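Local atomic coordinates of hypothetical protein BQLF2 (Murid herpesvirus 4, PDB entry 2OA5), a protein that is an abundant tegument protein of the herpesvirus BLRF2 family, probably with a structural role in the layer between capsid and envelope. Residues R58-V63 / V96-E101; R66-K71 / L92-D97. All coordinates share one frame; numbering follows the deposited sequence.

Contact 1. Residues R58-V63 / V96-E101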
ATOM      1  N   ARG B  58      -7.427  14.013  -3.212  1.00 34.89           N
ATOM      2  CA  ARG B  58      -8.330  13.524  -4.251  1.00 36.73           C
ATOM      3  C   ARG B  58      -8.014  14.162  -5.592  1.00 37.65           C
ATOM      4  O   ARG B  58      -8.150  13.526  -6.638  1.00 37.06           O
ATOM      5  CB  ARG B  58      -9.778  13.806  -3.875  1.00 38.42           C
ATOM      6  CG  ARG B  58     -10.164  13.075  -2.630  1.00 42.06           C
ATOM      7  CD  ARG B  58     -11.613  13.225  -2.276  1.00 46.48           C
ATOM      8  NE  ARG B  58     -11.957  12.163  -1.341  1.00 50.00           N
ATOM      9  CZ  ARG B  58     -13.028  12.158  -0.563  1.00 52.62           C
ATOM     10  NH1 ARG B  58     -13.881  13.175  -0.599  1.00 51.82           N
ATOM     11  NH2 ARG B  58     -13.234  11.139   0.261  1.00 53.61           N
ATOM     12  N   ALA B  59      -7.586  15.419  -5.561  1.00 41.67           N
ATOM     13  CA  ALA B  59      -7.250  16.120  -6.795  1.00 42.70           C
ATOM     14  C   ALA B  59      -6.009  15.508  -7.433  1.00 41.81           C
ATOM     15  O   ALA B  59      -5.950  15.327  -8.646  1.00 42.49           O
ATOM     16  CB  ALA B  59      -7.026  17.605  -6.516  1.00 43.10           C
ATOM     17  N   LEU B  60      -5.011  15.193  -6.617  1.00 38.52           N
ATOM     18  CA  LEU B  60      -3.791  14.593  -7.136  1.00 36.56           C
ATOM     19  C   LEU B  60      -4.111  13.182  -7.619  1.00 35.58           C
ATOM     20  O   LEU B  60      -3.551  12.718  -8.610  1.00 34.27           O
ATOM     21  CB  LEU B  60      -2.716  14.554  -6.050  1.00 42.02           C
ATOM     22  CG  LEU B  60      -2.190  15.908  -5.561  1.00 45.86           C
ATOM     23  CD1 LEU B  60      -1.285  15.710  -4.358  1.00 44.47           C
ATOM     24  CD2 LEU B  60      -1.436  16.606  -6.687  1.00 45.23           C
ATOM     25  N   GLY B  61      -5.015  12.511  -6.912  1.00 32.69           N
ATOM     26  CA  GLY B  61      -5.396  11.162  -7.308  1.00 31.98           C
ATOM     27  C   GLY B  61      -5.963  11.148  -8.713  1.00 31.52           C
ATOM     28  O   GLY B  61      -5.604  10.306  -9.541  1.00 30.44           O
ATOM     29  N   ALA B  62      -6.848  12.099  -8.994  1.00 31.27           N
ATOM     30  CA  ALA B  62      -7.464  12.196 -10.308  1.00 35.96           C
ATOM     31  C   ALA B  62      -6.419  12.415 -11.411  1.00 36.95           C
ATOM     32  O   ALA B  62      -6.568  11.917 -12.526  1.00 36.18           O
ATOM     33  CB  ALA B  62      -8.499  13.325 -10.319  1.00 36.85           C
ATOM     34  N   VAL B  63      -5.360  13.157 -11.097  1.00 41.34           N
ATOM     35  CA  VAL B  63      -4.303  13.397 -12.077  1.00 41.54           C
ATOM     36  C   VAL B  63      -3.550  12.091 -12.309  1.00 40.68           C
ATOM     37  O   VAL B  63      -3.274  11.706 -13.446  1.00 40.75           O
ATOM     38  CB  VAL B  63      -3.309  14.478 -11.581  1.00 43.23           C
ATOM     39  CG1 VAL B  63      -2.019  14.419 -12.393  1.00 43.54           C
ATOM     40  CG2 VAL B  63      -3.930  15.850 -11.714  1.00 43.43           C
ATOM     41  N   VAL B  96       4.364   7.292 -11.721  1.00 49.90           N
ATOM     42  CA  VAL B  96       3.581   8.477 -12.024  1.00 51.00           C
ATOM     43  C   VAL B  96       3.956   9.672 -11.161  1.00 50.94           C
ATOM     44  O   VAL B  96       4.139   9.558  -9.947  1.00 48.95           O
ATOM     45  CB  VAL B  96       2.075   8.154 -11.849  1.00 55.34           C
ATOM     46  CG1 VAL B  96       1.266   9.420 -11.673  1.00 56.98           C
ATOM     47  CG2 VAL B  96       1.580   7.382 -13.058  1.00 58.48           C
ATOM     48  N   ASP B  97       4.081  10.829 -11.811  1.00 52.35           N
ATOM     49  CA  ASP B  97       4.406  12.069 -11.132  1.00 52.52           C
ATOM     50  C   ASP B  97       3.152  12.924 -11.156  1.00 49.47           C
ATOM     51  O   ASP B  97       2.420  12.931 -12.146  1.00 51.58           O
ATOM     52  CB  ASP B  97       5.543  12.793 -11.851  1.00 60.82           C
ATOM     53  CG  ASP B  97       6.859  12.053 -11.765  1.00 64.63           C
ATOM     54  OD1 ASP B  97       7.310  11.759 -10.634  1.00 67.51           O
ATOM     55  OD2 ASP B  97       7.450  11.770 -12.827  1.00 66.93           O
ATOM     56  N   VAL B  98       2.893  13.644 -10.072  1.00 40.06           N
ATOM     57  CA  VAL B  98       1.710  14.479 -10.007  1.00 38.96           C
ATOM     58  C   VAL B  98       1.932  15.720  -9.161  1.00 38.55           C
ATOM     59  O   VAL B  98       2.623  15.679  -8.142  1.00 38.04           O
ATOM     60  CB  VAL B  98       0.506  13.684  -9.447  1.00 45.97           C
ATOM     61  CG1 VAL B  98       0.100  12.597 -10.434  1.00 45.60           C
ATOM     62  CG2 VAL B  98       0.866  13.061  -8.106  1.00 43.10           C
ATOM     63  N   SER B  99       1.348  16.825  -9.607  1.00 38.08           N
ATOM     64  CA  SER B  99       1.450  18.104  -8.927  1.00 41.19           C
ATOM     65  C   SER B  99       0.091  18.766  -9.021  1.00 42.80           C
ATOM     66  O   SER B  99      -0.622  18.578 -10.006  1.00 42.07           O
ATOM     67  CB  SER B  99       2.493  18.986  -9.619  1.00 51.14           C
ATOM     68  OG  SER B  99       3.746  18.332  -9.705  1.00 54.45           O
HETATM   69  N   MSE B 100      -0.266  19.532  -7.991  1.00 50.64           N
HETATM   70  CA  MSE B 100      -1.544  20.239  -7.952  1.00 55.44           C
HETATM   71  C   MSE B 100      -1.716  21.098  -9.213  1.00 56.94           C
HETATM   72  O   MSE B 100      -2.844  21.360  -9.638  1.00 56.54           O
HETATM   73  CB  MSE B 100      -1.617  21.151  -6.716  1.00 65.64           C
HETATM   74  CG  MSE B 100      -1.587  20.471  -5.346  1.00 70.80           C
HETATM   75 SE   MSE B 100      -3.280  19.729  -4.851  1.00 80.25          SE
HETATM   76  CE  MSE B 100      -3.928  21.024  -3.603  1.00 77.51           C
ATOM     77  N   GLU B 101      -0.601  21.535  -9.799  1.00 60.23           N
ATOM     78  CA  GLU B 101      -0.631  22.374 -11.002  1.00 61.37           C
ATOM     79  C   GLU B 101      -1.350  21.707 -12.157  1.00 62.17           C
ATOM     80  O   GLU B 101      -2.072  22.352 -12.909  1.00 63.19           O
ATOM     81  CB  GLU B 101       0.784  22.720 -11.464  1.00 57.80           C
ATOM     82  CG  GLU B 101       1.344  24.004 -10.919  1.00 57.76           C
ATOM     83  CD  GLU B 101       2.685  24.336 -11.541  1.00 58.33           C
ATOM     84  OE1 GLU B 101       2.742  24.582 -12.764  1.00 56.70           O
ATOM     85  OE2 GLU B 101       3.684  24.345 -10.801  1.00 61.44           O
TER

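Contact 2. Residues R66-K71 / L92-D97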
ATOM      1  N   ARG B  66      -5.532   9.723 -14.477  1.00 43.47           N
ATOM      2  CA  ARG B  66      -5.510  10.084 -15.895  1.00 45.39           C
ATOM      3  C   ARG B  66      -4.261   9.483 -16.539  1.00 43.30           C
ATOM      4  O   ARG B  66      -4.334   8.770 -17.539  1.00 41.75           O
ATOM      5  CB  ARG B  66      -5.477  11.613 -16.035  1.00 55.21           C
ATOM      6  CG  ARG B  66      -4.931  12.144 -17.367  1.00 61.77           C
ATOM      7  CD  ARG B  66      -4.223  13.485 -17.161  1.00 66.99           C
ATOM      8  NE  ARG B  66      -5.085  14.456 -16.487  1.00 69.97           N
ATOM      9  CZ  ARG B  66      -4.680  15.639 -16.036  1.00 71.08           C
ATOM     10  NH1 ARG B  66      -3.416  16.016 -16.183  1.00 72.36           N
ATOM     11  NH2 ARG B  66      -5.541  16.451 -15.436  1.00 71.64           N
ATOM     12  N   LYS B  67      -3.118   9.779 -15.930  1.00 43.03           N
ATOM     13  CA  LYS B  67      -1.821   9.319 -16.403  1.00 41.30           C
ATOM     14  C   LYS B  67      -1.673   7.802 -16.415  1.00 38.59           C
ATOM     15  O   LYS B  67      -1.100   7.230 -17.342  1.00 38.65           O
ATOM     16  CB  LYS B  67      -0.710   9.940 -15.541  1.00 44.63           C
ATOM     17  CG  LYS B  67      -0.720  11.462 -15.507  1.00 44.26           C
ATOM     18  CD  LYS B  67       0.551  12.014 -14.867  1.00 47.16           C
ATOM     19  CE  LYS B  67       0.627  13.527 -15.022  1.00 48.82           C
ATOM     20  NZ  LYS B  67       2.007  13.976 -15.363  1.00 48.60           N
ATOM     21  N   ILE B  68      -2.177   7.149 -15.373  1.00 31.35           N
ATOM     22  CA  ILE B  68      -2.096   5.699 -15.275  1.00 30.33           C
ATOM     23  C   ILE B  68      -2.842   5.014 -16.422  1.00 30.67           C
ATOM     24  O   ILE B  68      -2.326   4.095 -17.052  1.00 37.52           O
ATOM     25  CB  ILE B  68      -2.662   5.219 -13.919  1.00 28.06           C
ATOM     26  CG1 ILE B  68      -1.616   5.459 -12.825  1.00 27.75           C
ATOM     27  CG2 ILE B  68      -3.056   3.753 -13.995  1.00 27.43           C
ATOM     28  CD1 ILE B  68      -2.185   5.550 -11.427  1.00 28.16           C
ATOM     29  N   GLU B  69      -4.058   5.470 -16.682  1.00 31.51           N
ATOM     30  CA  GLU B  69      -4.865   4.906 -17.750  1.00 36.01           C
ATOM     31  C   GLU B  69      -4.127   4.997 -19.082  1.00 37.76           C
ATOM     32  O   GLU B  69      -4.116   4.053 -19.877  1.00 32.97           O
ATOM     33  CB  GLU B  69      -6.174   5.676 -17.853  1.00 44.12           C
ATOM     34  CG  GLU B  69      -7.227   5.002 -18.699  1.00 51.35           C
ATOM     35  CD  GLU B  69      -8.456   5.861 -18.846  1.00 54.29           C
ATOM     36  OE1 GLU B  69      -8.829   6.538 -17.862  1.00 59.85           O
ATOM     37  OE2 GLU B  69      -9.056   5.861 -19.937  1.00 57.16           O
ATOM     38  N   ALA B  70      -3.520   6.159 -19.316  1.00 43.72           N
ATOM     39  CA  ALA B  70      -2.779   6.419 -20.540  1.00 45.52           C
ATOM     40  C   ALA B  70      -1.683   5.381 -20.769  1.00 45.90           C
ATOM     41  O   ALA B  70      -1.537   4.848 -21.867  1.00 47.33           O
ATOM     42  CB  ALA B  70      -2.175   7.823 -20.484  1.00 46.27           C
ATOM     43  N   LYS B  71      -0.919   5.095 -19.720  1.00 43.65           N
ATOM     44  CA  LYS B  71       0.172   4.132 -19.794  1.00 43.94           C
ATOM     45  C   LYS B  71      -0.337   2.706 -19.930  1.00 41.88           C
ATOM     46  O   LYS B  71       0.293   1.866 -20.576  1.00 41.41           O
ATOM     47  CB  LYS B  71       1.060   4.271 -18.555  1.00 52.35           C
ATOM     48  CG  LYS B  71       1.568   5.687 -18.379  1.00 57.71           C
ATOM     49  CD  LYS B  71       2.566   5.824 -17.256  1.00 61.16           C
ATOM     50  CE  LYS B  71       3.869   6.378 -17.804  1.00 64.64           C
ATOM     51  NZ  LYS B  71       4.676   7.075 -16.765  1.00 66.98           N
ATOM     52  N   LEU B  92       3.082  -5.600 -14.769  1.00 39.41           N
ATOM     53  CA  LEU B  92       3.091  -4.160 -14.979  1.00 38.30           C
ATOM     54  C   LEU B  92       3.423  -3.327 -13.743  1.00 38.17           C
ATOM     55  O   LEU B  92       2.887  -3.548 -12.649  1.00 36.57           O
ATOM     56  CB  LEU B  92       1.738  -3.698 -15.543  1.00 39.36           C
ATOM     57  CG  LEU B  92       1.672  -2.193 -15.822  1.00 38.57           C
ATOM     58  CD1 LEU B  92       2.540  -1.910 -17.038  1.00 41.53           C
ATOM     59  CD2 LEU B  92       0.254  -1.726 -16.080  1.00 34.27           C
ATOM     60  N   THR B  93       4.324  -2.371 -13.935  1.00 37.90           N
ATOM     61  CA  THR B  93       4.724  -1.449 -12.880  1.00 39.90           C
ATOM     62  C   THR B  93       4.852  -0.097 -13.567  1.00 41.14           C
ATOM     63  O   THR B  93       5.546   0.040 -14.577  1.00 41.36           O
ATOM     64  CB  THR B  93       6.067  -1.855 -12.234  1.00 43.22           C
ATOM     65  OG1 THR B  93       5.953  -3.181 -11.700  1.00 45.27           O
ATOM     66  CG2 THR B  93       6.433  -0.894 -11.092  1.00 41.99           C
ATOM     67  N   LEU B  94       4.154   0.900 -13.041  1.00 41.86           N
ATOM     68  CA  LEU B  94       4.189   2.221 -13.636  1.00 42.74           C
ATOM     69  C   LEU B  94       4.698   3.209 -12.629  1.00 44.13           C
ATOM     70  O   LEU B  94       4.602   2.991 -11.423  1.00 41.98           O
ATOM     71  CB  LEU B  94       2.788   2.687 -14.024  1.00 43.33           C
ATOM     72  CG  LEU B  94       1.821   1.865 -14.869  1.00 44.53           C
ATOM     73  CD1 LEU B  94       0.554   2.687 -15.070  1.00 43.69           C
ATOM     74  CD2 LEU B  94       2.442   1.513 -16.209  1.00 45.83           C
ATOM     75  N   ARG B  95       5.263   4.302 -13.117  1.00 45.52           N
ATOM     76  CA  ARG B  95       5.661   5.333 -12.195  1.00 48.22           C
ATOM     77  C   ARG B  95       4.929   6.564 -12.674  1.00 47.29           C
ATOM     78  O   ARG B  95       4.853   6.834 -13.872  1.00 45.77           O
ATOM     79  CB  ARG B  95       7.158   5.576 -12.164  1.00 57.93           C
ATOM     80  CG  ARG B  95       7.505   6.398 -10.934  1.00 64.16           C
ATOM     81  CD  ARG B  95       8.918   6.915 -10.955  1.00 67.71           C
ATOM     82  NE  ARG B  95       9.896   5.959 -10.453  1.00 70.73           N
ATOM     83  CZ  ARG B  95       9.997   5.578  -9.181  1.00 71.63           C
ATOM     84  NH1 ARG B  95       9.171   6.067  -8.266  1.00 72.73           N
ATOM     85  NH2 ARG B  95      10.940   4.718  -8.825  1.00 71.34           N
ATOM     86  N   VAL B  96       4.364   7.292 -11.721  1.00 49.90           N
ATOM     87  CA  VAL B  96       3.581   8.477 -12.024  1.00 51.00           C
ATOM     88  C   VAL B  96       3.956   9.672 -11.161  1.00 50.94           C
ATOM     89  O   VAL B  96       4.139   9.558  -9.947  1.00 48.95           O
ATOM     90  CB  VAL B  96       2.075   8.154 -11.849  1.00 55.34           C
ATOM     91  CG1 VAL B  96       1.266   9.420 -11.673  1.00 56.98           C
ATOM     92  CG2 VAL B  96       1.580   7.382 -13.058  1.00 58.48           C
ATOM     93  N   ASP B  97       4.081  10.829 -11.811  1.00 52.35           N
ATOM     94  CA  ASP B  97       4.406  12.069 -11.132  1.00 52.52           C
ATOM     95  C   ASP B  97       3.152  12.924 -11.156  1.00 49.47           C
ATOM     96  O   ASP B  97       2.420  12.931 -12.146  1.00 51.58           O
ATOM     97  CB  ASP B  97       5.543  12.793 -11.851  1.00 60.82           C
ATOM     98  CG  ASP B  97       6.859  12.053 -11.765  1.00 64.63           C
ATOM     99  OD1 ASP B  97       7.310  11.759 -10.634  1.00 67.51           O
ATOM    100  OD2 ASP B  97       7.450  11.770 -12.827  1.00 66.93           O
TER
HETATM  101  O   HOH W   1       6.152   3.970 -16.193  1.00 40.89           O

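Contact 1. Residues R58-V63 / V96-E101
Leu60 and Val63, one turn of helix 46-76, meet Val98 and selenomethionine Met100 where strand 93-99 folds back against the face of the helix, with helix 82-90 lying between them in the chain. The two elements run roughly antiparallel, at 138° between their directions, with their axes 7.9 Å apart. No hydrogen bond links the segments, and the contact is apolar. Val63 CG1 lies only 3.4 Å from Val98 CG1, tighter than usual for two methyl groups, as the two side chains slide past each other in opposite directions. The rotation of Val63 that sets its CG1 anti to the backbone N (chi1 163°), with CG1 of Val98 anti to its own carbonyl carbon, puts these two methyls against each other. Leu60 serves both ends of the patch: its CB faces Val98 CG2 at 4.4 Å, while its CD2 methyl presses on the Ser99-Met100 peptide, 3.5 Å from Ser99 C. The Met100 side chain crosses that of Leu60 at about a right angle and also touches Ser56, one helical turn before Leu60.

Further out, Val98 touches Ala64 of the helix, and Glu102 OE1 accepts a hydrogen bond from Ser99 N. The strand pairs antiparallel with its counterpart in the second subunit, so that the sheet runs on across the subunit interface; there Ser99 OG is hydrogen-bonded to Thr93 OG1 of that subunit, and Leu60 packs on its Val72. The selenium of Met100 rests 4.0 Å from Leu60 CG.

Contact 2. Residues R66-K71 / L92-D97
Ile68 packs against Leu94 and Val96, forming the close apolar side of this contact between helix 46-76 and strand 93-99. Its CG1, anti to the carbonyl carbon (chi1 -78°), lies 3.7 Å from Val96 CG2, and the two side chains cross at about a right angle. Its CG2 meets Leu94 CD1 at 3.9 Å. The same leucine methyl reaches Lys71 CB, also at 3.9 Å, so Leu94 sits against two helix residues.

The other side is polar and water-bearing. The Lys71 chain bends at chi3 (122°), which places CE, and NZ then lies 2.9 Å from Arg95 O, nearly in line with the carbonyl (C=O...N angle 172°). The looser links are weak bonds: a water accepts one from Lys71 NZ besides a hydrogen bond from Arg95 N, and Lys67 NZ reaches Asp97 O at 3.4 Å. The stronger partner of Lys67 is Glu102, by a salt bridge. Arg95 NH1 forms a salt bridge with Asp97 OD2 of the second subunit.

The strand packs on helix 46-76 of its own chain and pairs antiparallel with a strand of the second subunit, while Ile68 also packs on Ala64 of that subunit.

Overall arrangement
Contacts 1 and 2 are successive parts of one interface between helix 46-76 and strand 93-99, their centres about 12 Å apart. Because the strand runs back against the helix, contact 1 pairs the earlier helix segment with the strand's C-terminal end and contact 2 the later segment with its beginning; the two strand segments share Val96 and Asp97, which touch the helix segment only in contact 2. Contact 1 is buried and wholly apolar across the segments, whereas contact 2 adds lysine bonds to strand carbonyls at its border. Both touch the second subunit, whose strand continues the sheet. The side chain of Leu94 in contact 2 is about 12 Å from a bound polyethylene glycol molecule, which is no contact.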